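Local coordinates for regulator of nonsense transcripts 2 (Homo sapiens, PDB 4CEM), which takes part in nonsense-mediated mRNA decay, its first MIF4G domain being an all-helical module of the kind that probably serves as a scaffold for other proteins, at residues Q16-R21 / L220-S225; V207-K212 / L303-M308; E242-L247 / Q298-L303; K249-D254 / M288-L293. One frame throughout, in Å; residues are numbered along the deposited sequence.

Interaction 1 (Q16-R21 / L220-S225); sequences QEAWER and LSFPPS
The indole of W19 lies over P223, with the proline's CG standing above one face of the five-membered ring. That CG is 3.8 Å from the ring's centroid and only 9° off the normal, a CH-pi contact. Farther out on the indole, P223 CA comes within 3.4 Å of CZ2 on the six-membered ring, and P224 meets CH2 with its CD. The first torsion of W19 sets CG beside the backbone N, anti to the carbonyl carbon (chi1 -80°). At the rim of the indole, NE1 donates to S221 O at 2.9 Å, with an N-H...O angle of 147°; the acceptor lies in the plane of the indole and the donor in the plane of the carbonyl. One residue earlier, A18 packs beside P223: its CB is 3.7 Å from P223 CD and 3.9 Å from F222 CD2, so the A18 methyl sits at the edge of the phenyl ring. F222 itself turns back onto helix 209-218, touching V211, A214 and A215, while H15 meets both W19 and F222 edge-to-face. The loop between helices 209-218 and 230-259 is thus laid against the N-terminal helix 6-33. Face contact and in-plane hydrogen bond act on the same indole from different directions, which fixes its rotation and gives its polar N-H a partner in a largely apolar contact.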
# COMPACT_ATOMS: atom_id res chain seq x y z
N GLN A 16 -17.84 9.09 1.20
CA GLN A 16 -17.29 10.10 2.10
C GLN A 16 -15.78 9.94 2.28
O GLN A 16 -15.04 10.93 2.31
CB GLN A 16 -17.96 9.98 3.46
CG GLN A 16 -17.51 11.00 4.49
CD GLN A 16 -18.34 10.92 5.75
OE1 GLN A 16 -18.76 9.84 6.17
NE2 GLN A 16 -18.58 12.07 6.37
N GLU A 17 -15.33 8.70 2.39
CA GLU A 17 -13.91 8.40 2.54
C GLU A 17 -13.15 8.74 1.28
O GLU A 17 -12.04 9.27 1.34
CB GLU A 17 -13.70 6.92 2.90
CG GLU A 17 -13.81 6.65 4.39
CD GLU A 17 -14.18 5.22 4.73
OE1 GLU A 17 -13.77 4.30 3.98
OE2 GLU A 17 -14.88 5.04 5.74
N ALA A 18 -13.74 8.41 0.14
CA ALA A 18 -13.18 8.75 -1.15
C ALA A 18 -12.85 10.23 -1.21
O ALA A 18 -11.74 10.61 -1.58
CB ALA A 18 -14.17 8.38 -2.24
N TRP A 19 -13.80 11.07 -0.82
CA TRP A 19 -13.59 12.51 -0.93
C TRP A 19 -12.59 13.05 0.07
O TRP A 19 -11.78 13.90 -0.28
CB TRP A 19 -14.93 13.26 -0.88
CG TRP A 19 -15.61 13.24 -2.21
CD1 TRP A 19 -16.65 12.41 -2.63
CD2 TRP A 19 -15.28 14.04 -3.38
NE1 TRP A 19 -16.98 12.65 -3.92
CE2 TRP A 19 -16.20 13.63 -4.43
CE3 TRP A 19 -14.36 15.03 -3.65
CZ2 TRP A 19 -16.18 14.21 -5.70
CZ3 TRP A 19 -14.34 15.60 -4.92
CH2 TRP A 19 -15.23 15.20 -5.91
N GLU A 20 -12.65 12.56 1.31
CA GLU A 20 -11.66 12.93 2.33
C GLU A 20 -10.26 12.60 1.84
O GLU A 20 -9.36 13.45 1.87
CB GLU A 20 -11.93 12.18 3.64
CG GLU A 20 -13.05 12.80 4.47
CD GLU A 20 -13.64 11.84 5.51
OE1 GLU A 20 -13.28 10.64 5.53
OE2 GLU A 20 -14.49 12.31 6.31
N ARG A 21 -10.09 11.38 1.36
CA ARG A 21 -8.84 10.94 0.76
C ARG A 21 -8.42 11.89 -0.36
O ARG A 21 -7.28 12.33 -0.41
CB ARG A 21 -8.98 9.50 0.23
CG ARG A 21 -7.67 8.84 -0.14
CD ARG A 21 -7.77 7.32 -0.19
NE ARG A 21 -8.43 6.85 -1.41
CZ ARG A 21 -9.72 6.48 -1.49
NH1 ARG A 21 -10.52 6.50 -0.43
NH2 ARG A 21 -10.20 6.07 -2.66
N LEU A 220 -24.42 9.10 -6.54
CA LEU A 220 -23.31 9.73 -5.86
C LEU A 220 -22.19 9.94 -6.87
O LEU A 220 -21.83 9.02 -7.61
CB LEU A 220 -22.82 8.82 -4.74
CG LEU A 220 -23.87 8.47 -3.68
CD1 LEU A 220 -23.34 7.34 -2.79
CD2 LEU A 220 -24.26 9.70 -2.86
N SER A 221 -21.63 11.14 -6.87
CA SER A 221 -20.52 11.50 -7.74
C SER A 221 -19.18 11.35 -7.03
O SER A 221 -18.86 12.11 -6.12
CB SER A 221 -20.69 12.94 -8.19
OG SER A 221 -19.43 13.52 -8.46
N PHE A 222 -18.38 10.38 -7.47
CA PHE A 222 -17.08 10.08 -6.83
C PHE A 222 -15.94 10.95 -7.36
O PHE A 222 -16.03 11.46 -8.48
CB PHE A 222 -16.75 8.60 -7.02
CG PHE A 222 -17.45 7.70 -6.05
CD1 PHE A 222 -18.77 7.33 -6.27
CD2 PHE A 222 -16.80 7.26 -4.89
CE1 PHE A 222 -19.42 6.51 -5.37
CE2 PHE A 222 -17.46 6.44 -3.99
CZ PHE A 222 -18.77 6.06 -4.23
N PRO A 223 -14.85 11.10 -6.58
CA PRO A 223 -13.80 12.05 -6.94
C PRO A 223 -13.15 11.74 -8.27
O PRO A 223 -13.00 10.58 -8.62
CB PRO A 223 -12.77 11.90 -5.80
CG PRO A 223 -13.39 11.03 -4.78
CD PRO A 223 -14.40 10.21 -5.50
N PRO A 224 -12.75 12.76 -9.01
CA PRO A 224 -12.09 12.50 -10.28
C PRO A 224 -10.62 12.10 -10.09
O PRO A 224 -10.00 12.50 -9.09
CB PRO A 224 -12.20 13.85 -10.99
CG PRO A 224 -12.15 14.85 -9.89
CD PRO A 224 -12.68 14.18 -8.63
N SER A 225 -10.08 11.33 -11.02
CA SER A 225 -8.63 11.07 -11.07
C SER A 225 -7.95 12.25 -11.75
O SER A 225 -8.12 12.44 -12.95
CB SER A 225 -8.32 9.79 -11.83
OG SER A 225 -6.92 9.68 -12.06

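Interaction 2 (V207-K212 / L303-M308); sequences VPRKVK and LLDENM
The guanidinium of R209 meets its partners mainly along its edge, with D305 at the NE and NH2 side, N307 OD1 by NH1, and E306 O over one face. NE and NH2 both close on a single atom, D305 OD1, at 2.7 and 3.0 Å respectively, a side-on grip. The carboxylate stands nearly perpendicular to the guanidinium, the planes 85° apart; NE meets OD1 nearly along the C-O axis, whereas NH2 comes from above the carboxylate plane. NH2 also makes a weak bond to D305 O. NH1 reaches N307 OD1 at 2.9 Å, from above the amide's carbonyl plane. A bend in the arginine chain at chi3 (-63°) turns NE out of line with the extended start of the side chain. The other carboxylate oxygen, D305 OD2, takes K212 NZ at 2.9 Å, so two basic residues one helical turn apart share the aspartate, and their charges would probably keep it ionised. Away from the charges, P208 lies against L303, its CA making a CH...O contact of 3.5 Å with L303 O. D302 adds a backbone bond to R209. P208 is the N-cap of helix 209-218, and D305, with positive phi, closes helix 283-303 in a Schellman motif: the first turn of helix 209-218 is clasped by a salt-bridge network to the residue that closes helix 283-303.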
# COMPACT_ATOMS: atom_id res chain seq x y z
N VAL A 207 -10.98 2.13 -10.90
CA VAL A 207 -12.32 2.51 -10.50
C VAL A 207 -13.06 1.21 -10.22
O VAL A 207 -13.61 0.61 -11.14
CB VAL A 207 -13.06 3.31 -11.58
CG1 VAL A 207 -14.40 3.81 -11.05
CG2 VAL A 207 -12.20 4.48 -12.05
N PRO A 208 -13.06 0.75 -8.96
CA PRO A 208 -13.64 -0.55 -8.59
C PRO A 208 -15.13 -0.70 -8.89
O PRO A 208 -15.86 0.29 -8.99
CB PRO A 208 -13.44 -0.62 -7.08
CG PRO A 208 -12.35 0.34 -6.77
CD PRO A 208 -12.45 1.42 -7.80
N ARG A 209 -15.57 -1.95 -8.99
CA ARG A 209 -16.97 -2.28 -9.24
C ARG A 209 -17.89 -1.72 -8.16
O ARG A 209 -18.96 -1.20 -8.48
CB ARG A 209 -17.14 -3.79 -9.38
CG ARG A 209 -18.50 -4.22 -9.93
CD ARG A 209 -18.44 -5.58 -10.64
NE ARG A 209 -17.57 -5.56 -11.82
CZ ARG A 209 -17.37 -6.59 -12.64
NH1 ARG A 209 -17.98 -7.75 -12.43
NH2 ARG A 209 -16.56 -6.46 -13.68
N LYS A 210 -17.50 -1.82 -6.89
CA LYS A 210 -18.29 -1.24 -5.79
C LYS A 210 -18.56 0.25 -6.02
O LYS A 210 -19.69 0.72 -5.85
CB LYS A 210 -17.60 -1.39 -4.43
CG LYS A 210 -17.38 -2.82 -3.95
CD LYS A 210 -17.21 -2.87 -2.44
CE LYS A 210 -17.00 -4.30 -1.94
NZ LYS A 210 -17.36 -4.46 -0.51
N VAL A 211 -17.52 0.99 -6.37
CA VAL A 211 -17.64 2.43 -6.58
C VAL A 211 -18.56 2.70 -7.76
O VAL A 211 -19.46 3.55 -7.67
CB VAL A 211 -16.28 3.11 -6.84
CG1 VAL A 211 -16.47 4.58 -7.20
CG2 VAL A 211 -15.35 2.95 -5.64
N LYS A 212 -18.36 1.97 -8.86
CA LYS A 212 -19.20 2.13 -10.03
C LYS A 212 -20.64 1.85 -9.67
O LYS A 212 -21.53 2.66 -9.95
CB LYS A 212 -18.75 1.21 -11.16
CG LYS A 212 -17.47 1.66 -11.84
CD LYS A 212 -17.29 0.90 -13.14
CE LYS A 212 -15.97 1.22 -13.82
NZ LYS A 212 -15.91 0.55 -15.15
N LEU A 303 -11.85 -4.56 -7.29
CA LEU A 303 -10.96 -3.41 -7.38
C LEU A 303 -10.54 -3.17 -8.84
O LEU A 303 -10.52 -2.04 -9.31
CB LEU A 303 -9.74 -3.60 -6.47
CG LEU A 303 -9.97 -3.47 -4.95
CD1 LEU A 303 -9.06 -4.39 -4.15
CD2 LEU A 303 -9.81 -2.03 -4.46
N LEU A 304 -10.24 -4.24 -9.57
CA LEU A 304 -9.89 -4.12 -10.97
C LEU A 304 -11.10 -4.16 -11.93
O LEU A 304 -10.92 -4.05 -13.14
CB LEU A 304 -8.88 -5.21 -11.35
CG LEU A 304 -7.61 -5.23 -10.49
CD1 LEU A 304 -6.67 -6.35 -10.93
CD2 LEU A 304 -6.91 -3.88 -10.55
N ASP A 305 -12.31 -4.29 -11.38
CA ASP A 305 -13.56 -4.36 -12.16
C ASP A 305 -13.59 -5.52 -13.17
O ASP A 305 -14.21 -5.43 -14.22
CB ASP A 305 -13.84 -3.03 -12.87
CG ASP A 305 -15.24 -2.96 -13.51
OD1 ASP A 305 -16.19 -3.60 -12.98
OD2 ASP A 305 -15.38 -2.27 -14.55
N GLU A 306 -12.93 -6.63 -12.82
CA GLU A 306 -12.90 -7.83 -13.65
C GLU A 306 -13.93 -8.83 -13.17
O GLU A 306 -14.29 -8.85 -11.98
CB GLU A 306 -11.50 -8.45 -13.61
CG GLU A 306 -10.44 -7.63 -14.32
CD GLU A 306 -10.60 -7.62 -15.83
OE1 GLU A 306 -11.47 -8.34 -16.36
OE2 GLU A 306 -9.85 -6.88 -16.50
N ASN A 307 -14.44 -9.65 -14.08
CA ASN A 307 -15.32 -10.76 -13.71
C ASN A 307 -14.49 -11.92 -13.17
O ASN A 307 -13.31 -12.06 -13.51
CB ASN A 307 -16.17 -11.23 -14.90
CG ASN A 307 -17.44 -10.41 -15.09
OD1 ASN A 307 -18.12 -10.06 -14.12
ND2 ASN A 307 -17.77 -10.11 -16.34
N MSE A 308 -15.10 -12.74 -12.33
CA MSE A 308 -14.46 -13.96 -11.85
C MSE A 308 -14.64 -15.03 -12.88
O MSE A 308 -15.70 -15.12 -13.50
CB MSE A 308 -15.13 -14.45 -10.57
CG MSE A 308 -14.14 -15.17 -9.65
SE MSE A 308 -13.07 -13.84 -8.67
CE MSE A 308 -14.67 -12.87 -8.06

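Interaction 3 (E242-L247 / Q298-L303); sequences EYFTSL and QSLADL
L300 CD2 gathers most of the apolar contacts of this pairing: it meets Y243 CD2 at 4.0 Å, L247 CD2 at 4.1 Å and F244 CD1 at 4.2 Å, so a single leucine branch from helix 283-303 is met by three side chains of helix 230-259. Towards both rings it sits at the edge, near their planes. L300 has CG anti to the backbone N (chi1 -176°), which directs CG, the branch point, towards the other helix. The second apolar contact belongs to F244 alone: its CE1 is 3.7 Å from A301 CB, with CZ equally near that methyl, an approach that is neither face-on nor edge-on. An alanine in place of F244 would probably leave A301 CB without its ring partner and open a gap beside L300. The ring also touches L304 and E306, just beyond the end of helix 283-303.

Polar groups bond elsewhere. Y243 OH makes a weak hydrogen bond to D182, and its ring meets H186 edge-to-face, while S246 OG is hydrogen-bonded to H186; these link helix 230-259 to the region after helix 164-181. No hydrogen bond joins the two segments themselves.

The axes of the short segments pass 10.8 Å apart with an angle of 150° between their directions. Two long helices packed antiparallel through buried leucine and aromatic side chains are consistent with the all-helical, HEAT-like architecture of MIF4G domains, in which neighbouring helices pack antiparallel.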
# COMPACT_ATOMS: atom_id res chain seq x y z
N GLU A 242 -2.31 -8.38 -15.17
CA GLU A 242 -1.40 -9.49 -15.39
C GLU A 242 -1.23 -10.31 -14.11
O GLU A 242 -1.22 -11.54 -14.15
CB GLU A 242 -0.06 -8.93 -15.85
CG GLU A 242 0.89 -9.94 -16.42
CD GLU A 242 2.25 -9.32 -16.65
OE1 GLU A 242 2.28 -8.15 -17.12
OE2 GLU A 242 3.27 -9.97 -16.35
N TYR A 243 -1.10 -9.63 -12.97
CA TYR A 243 -1.09 -10.31 -11.68
C TYR A 243 -2.42 -11.02 -11.47
O TYR A 243 -2.46 -12.18 -11.09
CB TYR A 243 -0.87 -9.33 -10.53
CG TYR A 243 -0.76 -9.99 -9.18
CD1 TYR A 243 0.48 -10.39 -8.68
CD2 TYR A 243 -1.88 -10.21 -8.39
CE1 TYR A 243 0.59 -11.00 -7.44
CE2 TYR A 243 -1.78 -10.81 -7.14
CZ TYR A 243 -0.54 -11.20 -6.67
OH TYR A 243 -0.43 -11.80 -5.43
N PHE A 244 -3.50 -10.29 -11.71
CA PHE A 244 -4.83 -10.83 -11.54
C PHE A 244 -5.05 -12.07 -12.40
O PHE A 244 -5.66 -13.04 -11.96
CB PHE A 244 -5.89 -9.78 -11.87
CG PHE A 244 -7.28 -10.32 -11.82
CD1 PHE A 244 -7.87 -10.60 -10.60
CD2 PHE A 244 -7.98 -10.59 -12.99
CE1 PHE A 244 -9.16 -11.12 -10.54
CE2 PHE A 244 -9.26 -11.11 -12.93
CZ PHE A 244 -9.86 -11.38 -11.70
N THR A 245 -4.57 -12.00 -13.64
CA THR A 245 -4.57 -13.15 -14.54
C THR A 245 -3.85 -14.36 -13.90
O THR A 245 -4.42 -15.45 -13.76
CB THR A 245 -3.88 -12.80 -15.86
OG1 THR A 245 -4.67 -11.83 -16.55
CG2 THR A 245 -3.69 -14.04 -16.73
N SER A 246 -2.61 -14.13 -13.50
CA SER A 246 -1.83 -15.13 -12.80
C SER A 246 -2.60 -15.70 -11.60
O SER A 246 -2.63 -16.91 -11.40
CB SER A 246 -0.49 -14.52 -12.35
OG SER A 246 -0.02 -15.13 -11.17
N LEU A 247 -3.23 -14.83 -10.82
CA LEU A 247 -3.96 -15.25 -9.62
C LEU A 247 -5.17 -16.11 -9.95
O LEU A 247 -5.57 -16.96 -9.15
CB LEU A 247 -4.39 -14.02 -8.80
CG LEU A 247 -5.17 -14.29 -7.51
CD1 LEU A 247 -4.30 -14.99 -6.48
CD2 LEU A 247 -5.71 -12.98 -6.95
N GLN A 298 -11.85 -12.58 -5.39
CA GLN A 298 -13.07 -11.79 -5.49
C GLN A 298 -12.78 -10.34 -5.13
O GLN A 298 -13.22 -9.41 -5.81
CB GLN A 298 -14.14 -12.34 -4.56
CG GLN A 298 -14.66 -13.72 -4.93
CD GLN A 298 -15.45 -14.37 -3.81
OE1 GLN A 298 -15.05 -14.36 -2.65
NE2 GLN A 298 -16.60 -14.94 -4.16
N SER A 299 -12.04 -10.18 -4.04
CA SER A 299 -11.69 -8.87 -3.54
C SER A 299 -10.96 -8.03 -4.59
O SER A 299 -11.25 -6.84 -4.74
CB SER A 299 -10.82 -9.03 -2.28
OG SER A 299 -10.64 -7.79 -1.64
N LEU A 300 -10.05 -8.65 -5.33
CA LEU A 300 -9.21 -7.95 -6.31
C LEU A 300 -9.88 -7.80 -7.67
O LEU A 300 -9.60 -6.86 -8.42
CB LEU A 300 -7.87 -8.69 -6.47
CG LEU A 300 -6.82 -8.05 -7.39
CD1 LEU A 300 -6.47 -6.66 -6.89
CD2 LEU A 300 -5.58 -8.92 -7.49
N ALA A 301 -10.75 -8.75 -8.02
CA ALA A 301 -11.53 -8.66 -9.25
C ALA A 301 -12.40 -7.41 -9.21
O ALA A 301 -12.57 -6.71 -10.20
CB ALA A 301 -12.41 -9.90 -9.40
N ASP A 302 -12.95 -7.13 -8.03
CA ASP A 302 -13.76 -5.95 -7.83
C ASP A 302 -12.94 -4.68 -8.04
O ASP A 302 -13.30 -3.83 -8.86
CB ASP A 302 -14.35 -5.94 -6.44
CG ASP A 302 -15.20 -4.73 -6.20
OD1 ASP A 302 -14.62 -3.63 -6.03
OD2 ASP A 302 -16.44 -4.88 -6.21
N LEU A 303 -11.85 -4.56 -7.29
CA LEU A 303 -10.96 -3.41 -7.38
C LEU A 303 -10.54 -3.17 -8.84
O LEU A 303 -10.52 -2.04 -9.31
CB LEU A 303 -9.74 -3.60 -6.47
CG LEU A 303 -9.97 -3.47 -4.95
CD1 LEU A 303 -9.06 -4.39 -4.15
CD2 LEU A 303 -9.81 -2.03 -4.46

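Interaction 4 (K249-D254 / M288-L293); sequences KHLKRD and MSYQKL
L293 reaches between H250 and L251, crossing the imidazole at about a right angle and sliding past L251 in the opposite direction. Its CD2 stands over one face of the H250 ring, 4.3 Å from the centroid and 27° off the normal, a CH-pi contact, while CD1 comes to 3.7 Å from the ring's CD2 atom. The same CD2 methyl of L293 lies 3.6 Å from H250 O and 3.7 Å from L251 CA, so it is set against the backbone of the helix as well as the side chains. L251 answers with its CD1, 3.8 Å from L293 CD2. The first torsion of L293, with CG anti to the backbone N (chi1 -167°), puts CG out towards the other helix. Here the two antiparallel helices 230-259 and 283-303 of the MIF4G domain run on as a hairpin, the short segments 10.5 Å apart at an angle of 146°. Replacing L293 by an alanine would probably leave the face of H250 without its methyl partner and L251 CD1 facing a gap. One turn away, Y290 turns the edge of its ring to L251 O, and CE1 lies 4.3 Å from L251 CD1. Its CD1 makes an oblique van der Waals approach to D254 O, at 3.9 Å. The carboxylate of D254 forms a salt bridge within its own helix, OD1 to R253 NH1. The H250 ring also meets that of H186, their planes only slightly inclined, and Y290 rests on L311, in the loop that follows helix 283-303.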
# COMPACT_ATOMS: atom_id res chain seq x y z
N LYS A 249 -5.45 -18.06 -12.74
CA LYS A 249 -4.84 -19.37 -13.03
C LYS A 249 -4.71 -20.20 -11.75
O LYS A 249 -5.21 -21.32 -11.68
CB LYS A 249 -3.45 -19.21 -13.67
CG LYS A 249 -3.42 -19.42 -15.17
CD LYS A 249 -4.09 -18.30 -15.95
CE LYS A 249 -3.67 -18.31 -17.41
NZ LYS A 249 -4.45 -17.35 -18.24
N HIS A 250 -4.07 -19.62 -10.74
CA HIS A 250 -3.84 -20.30 -9.46
C HIS A 250 -5.13 -20.63 -8.75
O HIS A 250 -5.17 -21.55 -7.92
CB HIS A 250 -2.90 -19.46 -8.59
CG HIS A 250 -2.49 -20.10 -7.28
ND1 HIS A 250 -2.19 -21.41 -7.17
CD2 HIS A 250 -2.30 -19.56 -6.00
CE1 HIS A 250 -1.85 -21.69 -5.89
NE2 HIS A 250 -1.92 -20.55 -5.18
N LEU A 251 -6.21 -19.91 -9.05
CA LEU A 251 -7.53 -20.23 -8.50
C LEU A 251 -8.17 -21.43 -9.20
O LEU A 251 -8.80 -22.27 -8.55
CB LEU A 251 -8.47 -19.02 -8.58
CG LEU A 251 -9.82 -19.19 -7.86
CD1 LEU A 251 -9.63 -19.16 -6.36
CD2 LEU A 251 -10.80 -18.11 -8.29
N LYS A 252 -8.03 -21.49 -10.53
CA LYS A 252 -8.57 -22.60 -11.31
C LYS A 252 -7.85 -23.89 -10.96
O LYS A 252 -8.49 -24.86 -10.55
CB LYS A 252 -8.46 -22.34 -12.82
CG LYS A 252 -9.45 -21.34 -13.37
CD LYS A 252 -9.60 -21.49 -14.88
CE LYS A 252 -10.10 -20.21 -15.55
NZ LYS A 252 -8.99 -19.24 -15.80
N ARG A 253 -6.53 -23.90 -11.11
CA ARG A 253 -5.73 -25.06 -10.71
C ARG A 253 -6.23 -25.63 -9.39
O ARG A 253 -6.63 -26.79 -9.32
CB ARG A 253 -4.24 -24.70 -10.58
CG ARG A 253 -3.39 -25.02 -11.80
CD ARG A 253 -1.96 -25.38 -11.42
NE ARG A 253 -1.15 -24.23 -11.01
CZ ARG A 253 -0.93 -23.83 -9.75
NH1 ARG A 253 -1.45 -24.48 -8.71
NH2 ARG A 253 -0.17 -22.76 -9.53
N ASP A 254 -6.25 -24.80 -8.36
CA ASP A 254 -6.64 -25.24 -7.02
C ASP A 254 -8.12 -25.64 -6.92
O ASP A 254 -8.49 -26.33 -5.98
CB ASP A 254 -6.31 -24.17 -5.98
CG ASP A 254 -4.81 -23.95 -5.84
OD1 ASP A 254 -4.09 -24.15 -6.83
OD2 ASP A 254 -4.36 -23.58 -4.73
N MSE A 288 -9.02 -24.73 3.31
CA MSE A 288 -8.87 -23.52 4.12
C MSE A 288 -8.26 -22.43 3.28
O MSE A 288 -8.80 -21.33 3.20
CB MSE A 288 -7.96 -23.78 5.32
CG MSE A 288 -7.72 -22.54 6.18
SE MSE A 288 -9.14 -22.42 7.53
CE MSE A 288 -9.81 -20.57 7.21
N SER A 289 -7.13 -22.74 2.66
CA SER A 289 -6.38 -21.76 1.86
C SER A 289 -7.06 -21.47 0.53
O SER A 289 -6.88 -20.38 -0.03
CB SER A 289 -4.96 -22.25 1.61
OG SER A 289 -4.94 -23.23 0.59
N TYR A 290 -7.81 -22.44 0.00
CA TYR A 290 -8.63 -22.20 -1.18
C TYR A 290 -9.65 -21.11 -0.86
O TYR A 290 -9.79 -20.14 -1.61
CB TYR A 290 -9.34 -23.48 -1.64
CG TYR A 290 -10.36 -23.25 -2.75
CD1 TYR A 290 -9.98 -23.29 -4.09
CD2 TYR A 290 -11.70 -23.01 -2.45
CE1 TYR A 290 -10.91 -23.08 -5.10
CE2 TYR A 290 -12.63 -22.80 -3.45
CZ TYR A 290 -12.23 -22.84 -4.78
OH TYR A 290 -13.16 -22.63 -5.77
N GLN A 291 -10.36 -21.29 0.25
CA GLN A 291 -11.38 -20.32 0.68
C GLN A 291 -10.82 -18.91 0.80
O GLN A 291 -11.51 -17.94 0.46
CB GLN A 291 -12.01 -20.75 2.01
CG GLN A 291 -13.15 -21.75 1.87
CD GLN A 291 -14.37 -21.16 1.19
OE1 GLN A 291 -14.36 -20.91 -0.02
NE2 GLN A 291 -15.42 -20.92 1.96
N LYS A 292 -9.58 -18.80 1.27
CA LYS A 292 -8.91 -17.50 1.40
C LYS A 292 -8.43 -16.98 0.04
O LYS A 292 -8.46 -15.77 -0.20
CB LYS A 292 -7.75 -17.60 2.39
CG LYS A 292 -8.22 -17.87 3.80
CD LYS A 292 -7.07 -18.07 4.78
CE LYS A 292 -7.62 -18.25 6.19
NZ LYS A 292 -6.66 -18.91 7.11
N LEU A 293 -7.99 -17.88 -0.84
CA LEU A 293 -7.58 -17.51 -2.20
C LEU A 293 -8.79 -17.06 -3.03
O LEU A 293 -8.68 -16.15 -3.85
CB LEU A 293 -6.88 -18.68 -2.89
CG LEU A 293 -6.15 -18.32 -4.20
CD1 LEU A 293 -4.75 -17.79 -3.90
CD2 LEU A 293 -6.10 -19.51 -5.14

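Interactions 3 and 4 lie on the antiparallel helices 230-259 and 283-303, their centres about 12 Å apart; interaction 2 sits at the C-terminal end of helix 283-303, against helix 209-218, its centre about 10 Å from that of interaction 3. Along the chain they are nested, with 4 inside the loop closed by 3 and 3 inside that closed by 2. Interactions 2 and 3 share L303 and touch, as do 3 and 4, where L247 meets L293. Interaction 1 crosses interaction 2 in chain order, their centres about 16 Å apart, F222 touching V211. It brings in the N-terminal helix 6-33, so one end of the hairpin is tied through helix 209-218 to the chain's beginning.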